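Local coordinates for protein FAD-binding oxidoreductase (Gulosibacter chungangensis, PDB 7PBI) that carries a covalently bound FAD and probably acts as a flavin-dependent oxidoreductase, here with isoeugenol held beside the flavin, at residues G87-Y92 against I475-N480; H395-P400 against H439-P444; K411-T416 against Y427-I432. All coordinates share one frame; numbering follows the deposited sequence.

Contact 1: residues G87-Y92 against I475-N480; sequences GRNLGY and IYRAHN. With FAD (flavin-adenine dinucleotide), chain K; H7Y (isoeugenol), chain L.
The guanidinium of Arg477 lies almost flat over the ring of Tyr92, with the two planes 19° apart. Arg477 NE sits above the rim of the ring, 3.1 Å from Tyr92 CE2. The aliphatic part joins in: Arg477 CD makes a CH-pi contact over the same ring, 3.8 Å from its centroid. CG stands anti to the backbone N (chi1 -169°) and the chain stays extended to NE, which carries the charged end across the ring to the cofactor. There Arg477 NH2 donates in the guanidinium plane to Asn89 OD1 at 2.7 Å, and the acceptor receives it in its own carbonyl plane. Arg477 NH2 also bonds FAD O3' at 2.8 Å, and Arg477 NH1 reaches FAD O2 at 3.2 Å. These three bonds and the Tyr92 ring fix the guanidinium in position and tilt. Tyr476, just before it, has its hydroxyl on the phenolic oxygen OAC of isoeugenol, a hydrogen bond modelled doubtfully short. The start of 87-92 holds the diphosphate of the cofactor: Gly87 N bonds FAD O2A at 3.1 Å, and Arg88 N bonds FAD O1P at 3.0 Å. The His479 ring packs on the backbone of Tyr92, whose O lies over one of its faces, and its NE2 is hydrogen-bonded to Asp43. The FAD-binding and C-terminal domains thus meet around one cofactor. A cationic group beside O2 would probably stabilise negative charge on the N1-C2-O2 part of a reduced flavin.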
# COMPACT_ATOMS: atom_id res chain seq x y z
N GLY B 87 -17.12 13.28 -10.95
CA GLY B 87 -16.68 14.08 -12.11
C GLY B 87 -16.26 15.50 -11.74
O GLY B 87 -16.28 16.37 -12.65
N ARG B 88 -15.86 15.74 -10.49
CA ARG B 88 -15.55 17.10 -9.96
C ARG B 88 -14.04 17.20 -9.70
O ARG B 88 -13.66 17.90 -8.75
CB ARG B 88 -16.41 17.44 -8.73
CG ARG B 88 -17.90 17.20 -8.92
CD ARG B 88 -18.85 18.01 -8.04
NE ARG B 88 -18.75 19.44 -8.32
CZ ARG B 88 -19.52 20.41 -7.79
NH1 ARG B 88 -20.49 20.12 -6.93
NH2 ARG B 88 -19.31 21.67 -8.13
N ASN B 89 -13.22 16.57 -10.56
CA ASN B 89 -11.73 16.55 -10.47
C ASN B 89 -11.15 17.87 -10.99
O ASN B 89 -10.29 17.85 -11.92
CB ASN B 89 -11.14 15.34 -11.21
CG ASN B 89 -9.70 15.03 -10.85
OD1 ASN B 89 -9.28 15.23 -9.71
ND2 ASN B 89 -8.92 14.54 -11.80
N LEU B 90 -11.56 18.98 -10.36
CA LEU B 90 -11.15 20.36 -10.73
C LEU B 90 -9.64 20.51 -10.53
O LEU B 90 -9.13 20.01 -9.53
CB LEU B 90 -11.91 21.35 -9.84
CG LEU B 90 -13.42 21.35 -9.99
CD1 LEU B 90 -14.09 21.84 -8.71
CD2 LEU B 90 -13.85 22.19 -11.19
N GLY B 91 -8.98 21.23 -11.44
CA GLY B 91 -7.51 21.42 -11.43
C GLY B 91 -6.79 20.29 -12.14
O GLY B 91 -5.58 20.38 -12.35
N TYR B 92 -7.52 19.24 -12.51
CA TYR B 92 -6.97 18.04 -13.19
C TYR B 92 -7.80 17.68 -14.44
O TYR B 92 -7.45 16.68 -15.06
CB TYR B 92 -6.89 16.90 -12.18
CG TYR B 92 -5.97 17.17 -11.02
CD1 TYR B 92 -4.60 17.29 -11.21
CD2 TYR B 92 -6.44 17.29 -9.72
CE1 TYR B 92 -3.73 17.52 -10.16
CE2 TYR B 92 -5.58 17.53 -8.65
CZ TYR B 92 -4.22 17.64 -8.87
OH TYR B 92 -3.34 17.86 -7.85
N ILE B 475 6.09 14.96 -10.86
CA ILE B 475 4.64 15.18 -10.62
C ILE B 475 3.98 13.80 -10.48
O ILE B 475 4.27 12.90 -11.29
CB ILE B 475 4.02 16.00 -11.77
CG1 ILE B 475 4.55 17.44 -11.79
CG2 ILE B 475 2.50 15.96 -11.73
CD1 ILE B 475 5.73 17.64 -12.70
N TYR B 476 3.12 13.64 -9.48
CA TYR B 476 2.39 12.38 -9.21
C TYR B 476 0.94 12.49 -9.69
O TYR B 476 0.20 11.50 -9.63
CB TYR B 476 2.45 12.07 -7.71
CG TYR B 476 1.36 12.76 -6.93
CD1 TYR B 476 1.28 14.14 -6.90
CD2 TYR B 476 0.36 12.03 -6.31
CE1 TYR B 476 0.25 14.78 -6.23
CE2 TYR B 476 -0.67 12.65 -5.63
CZ TYR B 476 -0.72 14.03 -5.59
OH TYR B 476 -1.76 14.62 -4.93
N ARG B 477 0.51 13.68 -10.12
CA ARG B 477 -0.88 13.92 -10.56
C ARG B 477 -0.90 15.16 -11.46
O ARG B 477 -0.30 16.17 -11.08
CB ARG B 477 -1.75 14.08 -9.32
CG ARG B 477 -3.25 14.08 -9.59
CD ARG B 477 -3.97 14.20 -8.27
NE ARG B 477 -5.38 14.46 -8.43
CZ ARG B 477 -6.24 14.54 -7.43
NH1 ARG B 477 -5.83 14.39 -6.18
NH2 ARG B 477 -7.52 14.77 -7.67
N ALA B 478 -1.55 15.06 -12.62
CA ALA B 478 -1.53 16.11 -13.66
C ALA B 478 -2.85 16.15 -14.42
O ALA B 478 -3.52 15.13 -14.56
CB ALA B 478 -0.36 15.88 -14.60
N HIS B 479 -3.20 17.34 -14.89
CA HIS B 479 -4.34 17.63 -15.79
C HIS B 479 -4.20 16.83 -17.08
O HIS B 479 -3.04 16.58 -17.49
CB HIS B 479 -4.39 19.13 -16.08
CG HIS B 479 -5.63 19.60 -16.76
ND1 HIS B 479 -5.80 19.48 -18.14
CD2 HIS B 479 -6.74 20.20 -16.28
CE1 HIS B 479 -6.96 19.99 -18.46
NE2 HIS B 479 -7.57 20.42 -17.34
N ASN B 480 -5.33 16.48 -17.70
CA ASN B 480 -5.42 15.77 -19.00
C ASN B 480 -4.38 16.33 -19.96
O ASN B 480 -3.67 15.53 -20.61
CB ASN B 480 -6.79 15.94 -19.67
CG ASN B 480 -7.88 15.13 -19.02
OD1 ASN B 480 -7.61 14.23 -18.25
ND2 ASN B 480 -9.13 15.43 -19.36
PA FAD K . -13.86 12.01 -9.98
O1A FAD K . -13.90 13.13 -10.97
O2A FAD K . -15.12 11.23 -9.83
O5B FAD K . -12.67 11.00 -10.34
C5B FAD K . -11.40 11.49 -10.80
C4B FAD K . -10.82 10.51 -11.78
O4B FAD K . -10.65 9.22 -11.13
C3B FAD K . -11.68 10.20 -13.01
O3B FAD K . -11.46 11.12 -14.06
C2B FAD K . -11.18 8.80 -13.38
O2B FAD K . -9.94 8.85 -14.05
C1B FAD K . -11.01 8.17 -12.00
N9A FAD K . -12.22 7.54 -11.48
C8A FAD K . -13.11 8.11 -10.62
N7A FAD K . -14.12 7.32 -10.32
C5A FAD K . -13.86 6.17 -11.04
C6A FAD K . -14.57 4.96 -11.14
N6A FAD K . -15.71 4.72 -10.49
N1A FAD K . -14.05 4.02 -11.96
C2A FAD K . -12.91 4.28 -12.61
N3A FAD K . -12.15 5.38 -12.57
C4A FAD K . -12.70 6.30 -11.76
N1 FAD K . -7.73 16.87 -4.22
C2 FAD K . -7.24 16.18 -3.18
O2 FAD K . -7.05 14.96 -3.27
N3 FAD K . -6.98 16.75 -1.98
C4 FAD K . -7.15 18.08 -1.75
O4 FAD K . -6.91 18.54 -0.64
C4X FAD K . -7.65 18.87 -2.83
N5 FAD K . -7.82 20.15 -2.65
C5X FAD K . -8.30 20.87 -3.70
C6 FAD K . -8.50 22.25 -3.51
C7 FAD K . -8.99 23.05 -4.51
C7M FAD K . -9.18 24.52 -4.25
C8 FAD K . -9.29 22.48 -5.76
C8M FAD K . -9.81 23.34 -6.88
C9 FAD K . -9.11 21.13 -5.97
C9A FAD K . -8.61 20.30 -4.95
N10 FAD K . -8.41 18.93 -5.12
C10 FAD K . -7.93 18.17 -4.06
C1' FAD K . -8.76 18.27 -6.40
C2' FAD K . -10.23 17.77 -6.42
O2' FAD K . -11.11 18.77 -5.87
C3' FAD K . -10.47 16.48 -5.63
O3' FAD K . -9.38 15.58 -5.76
C4' FAD K . -11.76 15.74 -6.01
O4' FAD K . -12.11 14.84 -4.95
C5' FAD K . -11.66 14.91 -7.27
O5' FAD K . -12.96 14.86 -7.90
P FAD K . -13.96 13.66 -7.59
O1P FAD K . -15.31 14.09 -8.07
O2P FAD K . -13.82 13.22 -6.17
O3P FAD K . -13.36 12.52 -8.55
CAA H7Y L . -5.07 23.06 -1.28
CAD H7Y L . -4.75 21.64 -1.66
CAE H7Y L . -4.74 21.25 -3.14
CAJ H7Y L . -4.46 19.94 -3.50
CAH H7Y L . -3.99 19.14 -2.49
CAF H7Y L . -4.64 19.42 -4.79
CAG H7Y L . -4.34 18.09 -5.05
CAK H7Y L . -3.88 17.28 -4.02
OAC H7Y L . -3.59 15.97 -4.22
CAL H7Y L . -3.70 17.82 -2.73
OAI H7Y L . -3.24 17.02 -1.72
CAB H7Y L . -3.21 17.56 -0.35

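Contact 2: residues H395-P400 against H439-P444; sequences HFFYAP and HHICLP. With FAD (flavin-adenine dinucleotide), chain K; H7Y (isoeugenol), chain L.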
# COMPACT_ATOMS: atom_id res chain seq x y z
N HIS B 395 -8.19 27.03 -10.98
CA HIS B 395 -6.80 26.55 -10.80
C HIS B 395 -6.48 25.39 -11.75
O HIS B 395 -7.37 24.91 -12.49
CB HIS B 395 -6.58 26.17 -9.34
CG HIS B 395 -7.58 25.20 -8.83
ND1 HIS B 395 -7.80 23.99 -9.46
CD2 HIS B 395 -8.43 25.27 -7.79
CE1 HIS B 395 -8.74 23.33 -8.82
NE2 HIS B 395 -9.14 24.08 -7.74
N PHE B 396 -5.21 24.98 -11.71
CA PHE B 396 -4.51 24.13 -12.71
C PHE B 396 -3.19 23.67 -12.10
O PHE B 396 -2.18 24.38 -12.24
CB PHE B 396 -4.25 24.93 -13.98
CG PHE B 396 -3.78 24.11 -15.14
CD1 PHE B 396 -4.65 23.28 -15.82
CD2 PHE B 396 -2.46 24.19 -15.58
CE1 PHE B 396 -4.22 22.53 -16.91
CE2 PHE B 396 -2.03 23.46 -16.67
CZ PHE B 396 -2.91 22.62 -17.33
N PHE B 397 -3.21 22.51 -11.45
CA PHE B 397 -2.20 22.09 -10.45
C PHE B 397 -0.86 21.72 -11.08
O PHE B 397 -0.80 21.00 -12.09
CB PHE B 397 -2.73 20.91 -9.66
CG PHE B 397 -3.80 21.27 -8.67
CD1 PHE B 397 -3.50 22.09 -7.60
CD2 PHE B 397 -5.08 20.77 -8.78
CE1 PHE B 397 -4.48 22.41 -6.67
CE2 PHE B 397 -6.06 21.09 -7.85
CZ PHE B 397 -5.75 21.92 -6.80
N TYR B 398 0.20 22.22 -10.46
CA TYR B 398 1.58 21.71 -10.57
C TYR B 398 1.96 21.13 -9.20
O TYR B 398 2.10 21.91 -8.25
CB TYR B 398 2.51 22.85 -11.00
CG TYR B 398 3.97 22.54 -10.88
CD1 TYR B 398 4.56 21.55 -11.65
CD2 TYR B 398 4.78 23.23 -9.99
CE1 TYR B 398 5.91 21.25 -11.55
CE2 TYR B 398 6.14 22.95 -9.89
CZ TYR B 398 6.70 21.96 -10.66
OH TYR B 398 8.02 21.65 -10.56
N ALA B 399 2.06 19.81 -9.08
CA ALA B 399 2.23 19.14 -7.76
C ALA B 399 3.42 18.19 -7.77
O ALA B 399 3.22 16.97 -7.73
CB ALA B 399 0.95 18.43 -7.42
N PRO B 400 4.68 18.68 -7.77
CA PRO B 400 5.83 17.79 -7.70
C PRO B 400 6.03 17.21 -6.30
O PRO B 400 5.58 17.77 -5.34
CB PRO B 400 7.00 18.70 -8.10
CG PRO B 400 6.57 20.07 -7.66
CD PRO B 400 5.07 20.10 -7.85
N HIS B 439 5.25 16.81 -0.71
CA HIS B 439 4.44 17.37 -1.83
C HIS B 439 4.56 18.88 -1.85
O HIS B 439 4.38 19.50 -0.79
CB HIS B 439 2.96 17.00 -1.69
CG HIS B 439 2.69 15.55 -1.83
ND1 HIS B 439 2.98 14.65 -0.83
CD2 HIS B 439 2.15 14.84 -2.84
CE1 HIS B 439 2.62 13.44 -1.21
NE2 HIS B 439 2.11 13.53 -2.45
N HIS B 440 4.86 19.45 -3.01
CA HIS B 440 4.65 20.89 -3.28
C HIS B 440 3.38 21.03 -4.11
O HIS B 440 3.36 20.54 -5.24
CB HIS B 440 5.87 21.48 -3.98
CG HIS B 440 5.66 22.88 -4.41
ND1 HIS B 440 6.29 23.42 -5.50
CD2 HIS B 440 4.87 23.85 -3.91
CE1 HIS B 440 5.91 24.67 -5.66
NE2 HIS B 440 5.03 24.96 -4.70
N ILE B 441 2.34 21.64 -3.55
CA ILE B 441 1.11 22.02 -4.30
C ILE B 441 1.26 23.46 -4.81
O ILE B 441 1.15 24.39 -4.00
CB ILE B 441 -0.12 21.87 -3.41
CG1 ILE B 441 -0.28 20.43 -2.93
CG2 ILE B 441 -1.37 22.38 -4.12
CD1 ILE B 441 -0.59 19.44 -4.03
N CYS B 442 1.48 23.64 -6.11
CA CYS B 442 1.36 24.96 -6.78
C CYS B 442 -0.06 25.11 -7.33
O CYS B 442 -0.38 24.42 -8.32
CB CYS B 442 2.33 25.13 -7.93
SG CYS B 442 1.88 26.55 -8.95
N LEU B 443 -0.88 25.94 -6.68
CA LEU B 443 -2.30 26.20 -7.07
C LEU B 443 -2.38 27.59 -7.71
O LEU B 443 -2.56 28.59 -7.01
CB LEU B 443 -3.17 26.11 -5.81
CG LEU B 443 -4.69 26.10 -6.01
CD1 LEU B 443 -5.41 25.76 -4.71
CD2 LEU B 443 -5.21 27.43 -6.53
N PRO B 444 -2.25 27.70 -9.05
CA PRO B 444 -2.36 29.00 -9.72
C PRO B 444 -3.83 29.42 -9.75
O PRO B 444 -4.69 28.57 -9.73
CB PRO B 444 -1.86 28.72 -11.13
CG PRO B 444 -2.30 27.29 -11.36
CD PRO B 444 -2.10 26.61 -10.02
PA FAD K . -13.86 12.01 -9.98
O1A FAD K . -13.90 13.13 -10.97
O2A FAD K . -15.12 11.23 -9.83
O5B FAD K . -12.67 11.00 -10.34
C5B FAD K . -11.40 11.49 -10.80
C4B FAD K . -10.82 10.51 -11.78
O4B FAD K . -10.65 9.22 -11.13
C3B FAD K . -11.68 10.20 -13.01
O3B FAD K . -11.46 11.12 -14.06
C2B FAD K . -11.18 8.80 -13.38
O2B FAD K . -9.94 8.85 -14.05
C1B FAD K . -11.01 8.17 -12.00
N9A FAD K . -12.22 7.54 -11.48
C8A FAD K . -13.11 8.11 -10.62
N7A FAD K . -14.12 7.32 -10.32
C5A FAD K . -13.86 6.17 -11.04
C6A FAD K . -14.57 4.96 -11.14
N6A FAD K . -15.71 4.72 -10.49
N1A FAD K . -14.05 4.02 -11.96
C2A FAD K . -12.91 4.28 -12.61
N3A FAD K . -12.15 5.38 -12.57
C4A FAD K . -12.70 6.30 -11.76
N1 FAD K . -7.73 16.87 -4.22
C2 FAD K . -7.24 16.18 -3.18
O2 FAD K . -7.05 14.96 -3.27
N3 FAD K . -6.98 16.75 -1.98
C4 FAD K . -7.15 18.08 -1.75
O4 FAD K . -6.91 18.54 -0.64
C4X FAD K . -7.65 18.87 -2.83
N5 FAD K . -7.82 20.15 -2.65
C5X FAD K . -8.30 20.87 -3.70
C6 FAD K . -8.50 22.25 -3.51
C7 FAD K . -8.99 23.05 -4.51
C7M FAD K . -9.18 24.52 -4.25
C8 FAD K . -9.29 22.48 -5.76
C8M FAD K . -9.81 23.34 -6.88
C9 FAD K . -9.11 21.13 -5.97
C9A FAD K . -8.61 20.30 -4.95
N10 FAD K . -8.41 18.93 -5.12
C10 FAD K . -7.93 18.17 -4.06
C1' FAD K . -8.76 18.27 -6.40
C2' FAD K . -10.23 17.77 -6.42
O2' FAD K . -11.11 18.77 -5.87
C3' FAD K . -10.47 16.48 -5.63
O3' FAD K . -9.38 15.58 -5.76
C4' FAD K . -11.76 15.74 -6.01
O4' FAD K . -12.11 14.84 -4.95
C5' FAD K . -11.66 14.91 -7.27
O5' FAD K . -12.96 14.86 -7.90
P FAD K . -13.96 13.66 -7.59
O1P FAD K . -15.31 14.09 -8.07
O2P FAD K . -13.82 13.22 -6.17
O3P FAD K . -13.36 12.52 -8.55
CAA H7Y L . -5.07 23.06 -1.28
CAD H7Y L . -4.75 21.64 -1.66
CAE H7Y L . -4.74 21.25 -3.14
CAJ H7Y L . -4.46 19.94 -3.50
CAH H7Y L . -3.99 19.14 -2.49
CAF H7Y L . -4.64 19.42 -4.79
CAG H7Y L . -4.34 18.09 -5.05
CAK H7Y L . -3.88 17.28 -4.02
OAC H7Y L . -3.59 15.97 -4.22
CAL H7Y L . -3.70 17.82 -2.73
OAI H7Y L . -3.24 17.02 -1.72
CAB H7Y L . -3.21 17.56 -0.35
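Phe397, Ile441 and Leu443 form the apolar centre, on the flavin side of two antiparallel neighbours in the large sheet of the C-terminal domain, strands 393-402 and 438-447. Phe397 CE1 lies 3.8 Å from Leu443 CG, and the same CE1 also meets Ile441 CG2. The torsion of Phe397 puts CG anti to the carbonyl carbon (chi1 -74°), and this swings the ring back toward the neighbouring strand. One face of it receives isoeugenol, with Phe397 CZ 3.4 Å from CAF of the ligand. Its edge meets FAD C9. Ile441 adds to the same wall, its CG2 touching the propenyl carbon CAE. Tyr92 stacks on Phe397 from the loop 87-92. Next to this cluster, Leu443 CD2 packs on His395 CB at 3.4 Å. The imidazole of His395 is covalently joined through NE2 to the 8-methyl carbon C8M of FAD, so the strand pair carries the tether of the flavin.

Tyr398, Pro400, His440 and Cys442 line the opposite face, where helices 406-422 and 451-470 cover the sheet. Cys442 CB comes in at the edge of the Tyr398 ring, 3.7 Å from CD2, and Pro400 lies alongside His440. The NE2 of His440 turns to the hydroxyl of Tyr427.

The backbones pair Tyr398 with Cys442 as a hydrogen-bonded antiparallel bridge. Tyr398 N donates to Cys442 O at 3.1 Å, and Cys442 N returns a bond to Tyr398 O at 2.8 Å. Pro400 has no N-H to give His440 O. That oxygen is approached instead by Ala399 CA. The pairing resumes where His440 N donates to Pro400 O at 3.0 Å, with an N-H...O angle of 167°.

Contact 3: residues K411-T416 against Y427-I432; sequences KQYEDT and YLAQFI. With H7Y (isoeugenol), chain L.
Helix 411-416 runs antiparallel to strand 427-432 at 171°, its axis 10.5 Å away, with Tyr413 above Ala429 and Thr416 above Tyr427. Helix 406-422 is the connecting helix of a beta-alpha-beta crossover. It leads from strand 393-402 to strand 426-433, which run parallel with strand 438-447 between them. No hydrogen bond spans the two segments, and the layer is held by packing. Tyr427 rises from the strand with CG anti to its backbone N (chi1 166°) and offers a ring face to the helix. The methyl of Thr416 sits over that face in a CH-pi contact, CG2 being 3.6 Å from Tyr427 CZ. The methyl is well placed because Thr416 OG1 is tied back to Gln412 O at 2.7 Å, an oxygen that also accepts the backbone N of Thr416. Tyr413 meets Tyr427 obliquely, planes at 32°, with CD1 3.7 Å from Tyr427 CE2. Ala429 CB lies at the edge of the Tyr413 ring. Further along, Tyr413 CB packs on Phe431 CZ at 4.3 Å, and Phe431 stacks on His440 of the next strand. The hydroxyl of Tyr427 bonds NE2 of the same His440. A leucine at Tyr427 would lose this hydroxyl and the flat face, and is likely to leave His440 NE2 without its partner and the Thr416 methyl poorly packed. Gln430 and Ile432 point through to the other side of the sheet, toward isoeugenol. There Gln430 OE1 lies 3.3 Å from CAA, the terminal carbon of the ligand's propenyl chain.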
# COMPACT_ATOMS: atom_id res chain seq x y z
N LYS B 411 14.03 26.49 -2.88
CA LYS B 411 14.36 26.32 -4.32
C LYS B 411 13.05 26.27 -5.11
O LYS B 411 12.86 27.11 -5.99
CB LYS B 411 15.19 25.04 -4.37
CG LYS B 411 16.17 24.79 -5.51
CD LYS B 411 17.13 23.75 -4.94
CE LYS B 411 18.30 23.26 -5.76
NZ LYS B 411 19.15 22.39 -4.91
N GLN B 412 12.16 25.35 -4.73
CA GLN B 412 10.83 25.15 -5.37
C GLN B 412 9.96 26.41 -5.25
O GLN B 412 9.27 26.71 -6.22
CB GLN B 412 10.10 23.94 -4.77
CG GLN B 412 10.28 22.67 -5.59
CD GLN B 412 9.88 21.40 -4.88
OE1 GLN B 412 10.09 21.22 -3.69
NE2 GLN B 412 9.29 20.48 -5.62
N TYR B 413 9.97 27.10 -4.10
CA TYR B 413 9.14 28.31 -3.88
C TYR B 413 9.69 29.44 -4.74
O TYR B 413 8.90 30.08 -5.45
CB TYR B 413 9.09 28.77 -2.42
CG TYR B 413 8.31 30.05 -2.22
CD1 TYR B 413 6.93 30.07 -2.33
CD2 TYR B 413 8.96 31.25 -1.95
CE1 TYR B 413 6.21 31.24 -2.15
CE2 TYR B 413 8.25 32.43 -1.77
CZ TYR B 413 6.87 32.43 -1.88
OH TYR B 413 6.17 33.59 -1.72
N GLU B 414 11.00 29.68 -4.69
CA GLU B 414 11.63 30.83 -5.40
C GLU B 414 11.43 30.61 -6.90
O GLU B 414 11.01 31.57 -7.58
CB GLU B 414 13.10 31.03 -5.03
CG GLU B 414 13.36 31.29 -3.54
CD GLU B 414 12.75 32.55 -2.93
OE1 GLU B 414 12.47 33.50 -3.70
OE2 GLU B 414 12.57 32.58 -1.68
N ASP B 415 11.65 29.39 -7.38
CA ASP B 415 11.58 29.09 -8.83
C ASP B 415 10.13 29.22 -9.31
O ASP B 415 9.91 29.88 -10.34
CB ASP B 415 12.19 27.73 -9.16
CG ASP B 415 12.80 27.70 -10.56
OD1 ASP B 415 13.08 28.78 -11.12
OD2 ASP B 415 12.99 26.59 -11.07
N THR B 416 9.15 28.65 -8.60
CA THR B 416 7.72 28.68 -9.01
C THR B 416 7.21 30.13 -8.99
O THR B 416 6.36 30.47 -9.83
CB THR B 416 6.89 27.72 -8.16
OG1 THR B 416 7.55 26.47 -8.27
CG2 THR B 416 5.47 27.55 -8.65
N TYR B 427 0.08 32.91 -7.47
CA TYR B 427 0.72 31.65 -7.03
C TYR B 427 0.37 31.39 -5.57
O TYR B 427 0.97 31.98 -4.68
CB TYR B 427 2.23 31.70 -7.28
CG TYR B 427 3.03 30.62 -6.60
CD1 TYR B 427 2.53 29.34 -6.44
CD2 TYR B 427 4.30 30.89 -6.12
CE1 TYR B 427 3.28 28.34 -5.82
CE2 TYR B 427 5.06 29.90 -5.50
CZ TYR B 427 4.55 28.63 -5.36
OH TYR B 427 5.30 27.69 -4.73
N LEU B 428 -0.60 30.50 -5.37
CA LEU B 428 -0.98 29.97 -4.03
C LEU B 428 -0.16 28.72 -3.77
O LEU B 428 -0.18 27.84 -4.63
CB LEU B 428 -2.47 29.66 -4.01
CG LEU B 428 -3.40 30.87 -3.87
CD1 LEU B 428 -3.39 31.72 -5.13
CD2 LEU B 428 -4.80 30.40 -3.56
N ALA B 429 0.56 28.66 -2.64
CA ALA B 429 1.59 27.64 -2.34
C ALA B 429 1.22 26.90 -1.06
O ALA B 429 0.90 27.55 -0.06
CB ALA B 429 2.94 28.29 -2.19
N GLN B 430 1.29 25.57 -1.10
CA GLN B 430 1.04 24.72 0.09
C GLN B 430 2.00 23.53 0.05
O GLN B 430 1.89 22.72 -0.89
CB GLN B 430 -0.42 24.28 0.11
CG GLN B 430 -0.71 23.21 1.14
CD GLN B 430 -2.17 23.18 1.55
OE1 GLN B 430 -2.94 22.29 1.17
NE2 GLN B 430 -2.57 24.16 2.34
N PHE B 431 2.92 23.45 1.01
CA PHE B 431 3.78 22.27 1.24
C PHE B 431 3.11 21.38 2.28
O PHE B 431 2.49 21.88 3.22
CB PHE B 431 5.19 22.68 1.66
CG PHE B 431 5.88 23.54 0.64
CD1 PHE B 431 5.58 24.89 0.53
CD2 PHE B 431 6.81 23.00 -0.22
CE1 PHE B 431 6.22 25.68 -0.42
CE2 PHE B 431 7.44 23.78 -1.18
CZ PHE B 431 7.14 25.12 -1.28
N ILE B 432 3.16 20.08 2.03
CA ILE B 432 2.68 19.02 2.95
C ILE B 432 3.81 18.03 3.09
O ILE B 432 4.30 17.57 2.04
CB ILE B 432 1.46 18.28 2.40
CG1 ILE B 432 0.32 19.25 2.06
CG2 ILE B 432 1.07 17.19 3.38
CD1 ILE B 432 -0.96 18.55 1.67
CAA H7Y L . -5.07 23.06 -1.28
CAD H7Y L . -4.75 21.64 -1.66
CAE H7Y L . -4.74 21.25 -3.14
CAJ H7Y L . -4.46 19.94 -3.50
CAH H7Y L . -3.99 19.14 -2.49
CAF H7Y L . -4.64 19.42 -4.79
CAG H7Y L . -4.34 18.09 -5.05
CAK H7Y L . -3.88 17.28 -4.02
OAC H7Y L . -3.59 15.97 -4.22
CAL H7Y L . -3.70 17.82 -2.73
OAI H7Y L . -3.24 17.02 -1.72
CAB H7Y L . -3.21 17.56 -0.35

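How the contacts relate
The three contacts form a series from the domain interface outward. Contact 1 joins the FAD-binding and C-terminal family regions. Its centre is about 10 Å from that of contact 2, and the two touch, for instance where Gly91 packs on His395. The centres of contacts 2 and 3 are about 8 Å apart; the two touch and share the large antiparallel sheet, in which strands 438-447 and 426-433 are neighbours. Contact 3 adds the covering helix. Contacts 1 and 3 do not touch. Along the chain, the segments of contact 1 enclose those of contact 2, which enclose those of contact 3. Contacts 1 and 2 both meet FAD, and all three reach isoeugenol, so the pocket is built from residues far apart in sequence.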